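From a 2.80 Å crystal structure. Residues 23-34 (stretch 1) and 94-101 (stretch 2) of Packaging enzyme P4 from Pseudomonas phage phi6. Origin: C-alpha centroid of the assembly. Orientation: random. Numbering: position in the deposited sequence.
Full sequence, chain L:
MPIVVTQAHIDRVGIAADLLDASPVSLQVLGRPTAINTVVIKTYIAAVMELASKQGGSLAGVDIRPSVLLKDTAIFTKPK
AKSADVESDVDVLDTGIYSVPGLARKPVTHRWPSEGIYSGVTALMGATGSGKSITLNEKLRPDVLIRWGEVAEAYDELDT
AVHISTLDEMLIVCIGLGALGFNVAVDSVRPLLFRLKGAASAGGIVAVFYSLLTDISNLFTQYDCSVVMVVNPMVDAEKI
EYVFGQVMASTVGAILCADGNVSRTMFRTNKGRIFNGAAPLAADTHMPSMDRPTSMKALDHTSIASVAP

Stretch 1 23-34: SPVSLQVLGRPT
Stretch 2 (94-101) DTGIYSVP

A buried side-chain amide can serve the backbone of two chain segments at once, as the packaging enzyme P4 of phage phi6 illustrates. Residues 27-34 form a loop closed by paired backbone bonds from Leu27 N to Thr34 O and from Thr34 N to Leu27 O (both 2.8 Å); 23-26 lead into it in extended conformation. Val25 to Gln28 are extended (phi -120 to -149, psi 143 to 178), and the chain turns through Val29 (-115/-65), Leu30 (-132/2) and Gly31 (-110/-133). Against it runs 94-101, which leaves a weakly bonded helix at Gly96 (76/-175) and continues extended through Ile97, Tyr98 and Ser99 (phi near -130, psi near 135). The register places Arg32 CA 5.0 Å from Thr95 CA, Pro33 CA 6.0 Å from Tyr98 CA, and Val25 CA 6.6 Å from Val100 CA.

Polar contacts centre on Gln28 (chi1 t, chi2 t, chi3 14°), its CB directed toward the second stretch. Gln28 OE1 accepts from Tyr98 N (2.9 Å, 163°), while Gln28 NE2 donates to Gly96 O (3.1 Å, 152°) and to Gly31 O (2.8 Å). The amide thus satisfies backbone groups in both stretches. Thr95 OG1 also donates to Gly96 O (3.2 Å). At the far end of the tyrosine, Ser26 N makes a weak bond to Tyr98 OH (3.2 Å, 139°).

Aromatic packing belongs to Tyr98 (chi1 t, chi2 -83°), whose CA-to-CB bond points toward the first stretch. Ser26 CB (chi1 m) sits over one ring face, 3.7 Å from the centroid of the Tyr98 ring and 14° off its normal, a CH-pi contact.

Apolar contacts complete the fit. Pro33 CG (exo pucker) lies 3.7 Å from Tyr98 CB, Thr95 CG2 (chi1 p) 3.6 Å from Arg32 CG, and Leu27 CD1 (chi1 t, chi2 p) 4.2 Å from Val100 CG1.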

# COMPACT_ATOMS: atom_id res chain seq x y z
N SER L 23 -38.05 8.82 -5.54
CA SER L 23 -36.99 7.85 -5.35
C SER L 23 -35.88 8.34 -4.39
O SER L 23 -35.19 9.33 -4.68
CB SER L 23 -36.38 7.46 -6.69
OG SER L 23 -35.81 8.58 -7.36
N PRO L 24 -35.68 7.61 -3.25
CA PRO L 24 -34.55 7.95 -2.36
C PRO L 24 -33.24 7.40 -2.96
O PRO L 24 -33.18 6.22 -3.32
CB PRO L 24 -34.92 7.28 -1.03
CG PRO L 24 -35.91 6.22 -1.38
CD PRO L 24 -36.38 6.40 -2.79
N VAL L 25 -32.22 8.26 -3.11
CA VAL L 25 -30.95 7.84 -3.71
C VAL L 25 -29.78 8.02 -2.76
O VAL L 25 -29.84 8.81 -1.81
CB VAL L 25 -30.64 8.52 -5.07
CG1 VAL L 25 -31.59 8.05 -6.16
CG2 VAL L 25 -30.63 10.05 -4.97
N SER L 26 -28.71 7.29 -3.07
CA SER L 26 -27.44 7.32 -2.37
C SER L 26 -26.29 7.26 -3.38
O SER L 26 -26.53 7.19 -4.59
CB SER L 26 -27.34 6.17 -1.38
OG SER L 26 -28.29 6.30 -0.34
N LEU L 27 -25.06 7.31 -2.88
CA LEU L 27 -23.85 7.20 -3.69
C LEU L 27 -22.78 6.55 -2.87
O LEU L 27 -22.79 6.63 -1.65
CB LEU L 27 -23.40 8.56 -4.24
CG LEU L 27 -22.55 8.49 -5.51
CD1 LEU L 27 -23.40 8.32 -6.74
CD2 LEU L 27 -21.67 9.70 -5.64
N GLN L 28 -21.91 5.76 -3.48
CA GLN L 28 -20.82 5.06 -2.82
C GLN L 28 -19.60 5.06 -3.73
O GLN L 28 -19.74 4.95 -4.96
CB GLN L 28 -21.23 3.64 -2.46
CG GLN L 28 -20.31 2.98 -1.43
CD GLN L 28 -20.38 1.47 -1.46
OE1 GLN L 28 -20.90 0.85 -2.38
NE2 GLN L 28 -19.85 0.85 -0.43
N VAL L 29 -18.43 5.21 -3.11
CA VAL L 29 -17.15 5.00 -3.78
C VAL L 29 -16.04 3.97 -3.56
O VAL L 29 -15.77 3.15 -4.44
CB VAL L 29 -16.25 6.25 -3.69
CG1 VAL L 29 -15.10 6.15 -4.67
CG2 VAL L 29 -17.07 7.51 -3.94
N LEU L 30 -15.39 4.01 -2.40
CA LEU L 30 -14.68 2.94 -1.71
C LEU L 30 -15.05 2.81 -0.23
O LEU L 30 -14.48 1.98 0.48
CB LEU L 30 -13.17 3.11 -1.86
CG LEU L 30 -12.59 2.81 -3.24
CD1 LEU L 30 -11.07 2.79 -3.20
CD2 LEU L 30 -13.13 1.49 -3.78
N GLY L 31 -15.97 3.64 0.24
CA GLY L 31 -16.31 3.70 1.65
C GLY L 31 -17.69 3.13 1.88
O GLY L 31 -18.01 2.05 1.37
N ARG L 32 -18.72 3.90 2.79
CA ARG L 32 -20.10 3.47 3.08
C ARG L 32 -21.10 4.22 2.18
O ARG L 32 -20.87 5.41 1.89
CB ARG L 32 -20.43 3.67 4.57
CG ARG L 32 -19.94 2.49 5.43
CD ARG L 32 -20.62 2.32 6.78
NE ARG L 32 -20.54 3.54 7.60
CZ ARG L 32 -19.55 3.83 8.44
NH1 ARG L 32 -18.53 2.99 8.58
NH2 ARG L 32 -19.57 4.95 9.15
N PRO L 33 -22.19 3.56 1.71
CA PRO L 33 -23.19 4.30 0.92
C PRO L 33 -23.66 5.54 1.67
O PRO L 33 -23.95 5.46 2.88
CB PRO L 33 -24.33 3.28 0.75
CG PRO L 33 -23.69 1.97 0.92
CD PRO L 33 -22.64 2.18 1.96
N THR L 34 -23.65 6.70 0.97
CA THR L 34 -24.04 7.99 1.54
C THR L 34 -25.28 8.50 0.82
O THR L 34 -25.26 8.65 -0.40
CB THR L 34 -22.89 9.03 1.50
OG1 THR L 34 -21.66 8.41 1.85
CG2 THR L 34 -23.14 10.19 2.45
N ASP L 94 -18.59 -5.15 5.28
CA ASP L 94 -18.91 -4.35 6.47
C ASP L 94 -19.58 -3.04 6.05
O ASP L 94 -20.25 -2.40 6.87
CB ASP L 94 -17.65 -4.07 7.31
CG ASP L 94 -17.16 -5.24 8.17
OD1 ASP L 94 -16.90 -6.32 7.61
OD2 ASP L 94 -17.03 -5.06 9.40
N THR L 95 -19.37 -2.64 4.79
CA THR L 95 -19.92 -1.43 4.19
C THR L 95 -21.08 -1.76 3.26
O THR L 95 -21.94 -0.92 3.03
CB THR L 95 -18.83 -0.60 3.44
OG1 THR L 95 -18.32 -1.32 2.31
CG2 THR L 95 -17.71 -0.14 4.34
N GLY L 96 -21.07 -2.96 2.69
CA GLY L 96 -22.07 -3.35 1.71
C GLY L 96 -21.75 -2.67 0.39
O GLY L 96 -20.71 -2.02 0.27
N ILE L 97 -22.62 -2.82 -0.60
CA ILE L 97 -22.36 -2.22 -1.91
C ILE L 97 -23.63 -1.54 -2.40
O ILE L 97 -24.70 -2.13 -2.32
CB ILE L 97 -21.82 -3.27 -2.93
CG1 ILE L 97 -20.43 -3.79 -2.49
CG2 ILE L 97 -21.75 -2.72 -4.36
CD1 ILE L 97 -20.37 -5.20 -2.50
N TYR L 98 -23.50 -0.29 -2.90
CA TYR L 98 -24.64 0.44 -3.43
C TYR L 98 -24.37 0.95 -4.84
O TYR L 98 -23.33 1.54 -5.11
CB TYR L 98 -25.03 1.62 -2.51
CG TYR L 98 -26.25 2.38 -2.99
CD1 TYR L 98 -26.15 3.37 -3.96
CD2 TYR L 98 -27.51 2.11 -2.47
CE1 TYR L 98 -27.28 4.05 -4.43
CE2 TYR L 98 -28.64 2.80 -2.91
CZ TYR L 98 -28.52 3.76 -3.90
OH TYR L 98 -29.63 4.45 -4.35
N SER L 99 -25.36 0.75 -5.71
CA SER L 99 -25.40 1.29 -7.06
C SER L 99 -26.74 1.95 -7.25
O SER L 99 -27.75 1.42 -6.76
CB SER L 99 -25.14 0.21 -8.10
OG SER L 99 -23.74 0.02 -8.16
N VAL L 100 -26.76 3.12 -7.89
CA VAL L 100 -28.04 3.78 -8.03
C VAL L 100 -28.92 2.92 -8.99
O VAL L 100 -28.42 2.42 -10.02
CB VAL L 100 -27.97 5.30 -8.35
CG1 VAL L 100 -26.76 5.95 -7.69
CG2 VAL L 100 -28.00 5.60 -9.83
N PRO L 101 -30.18 2.62 -8.57
CA PRO L 101 -31.05 1.76 -9.39
C PRO L 101 -31.43 2.36 -10.74
O PRO L 101 -31.48 3.57 -10.89
CB PRO L 101 -32.30 1.58 -8.52
CG PRO L 101 -31.88 1.99 -7.14
CD PRO L 101 -30.88 3.07 -7.35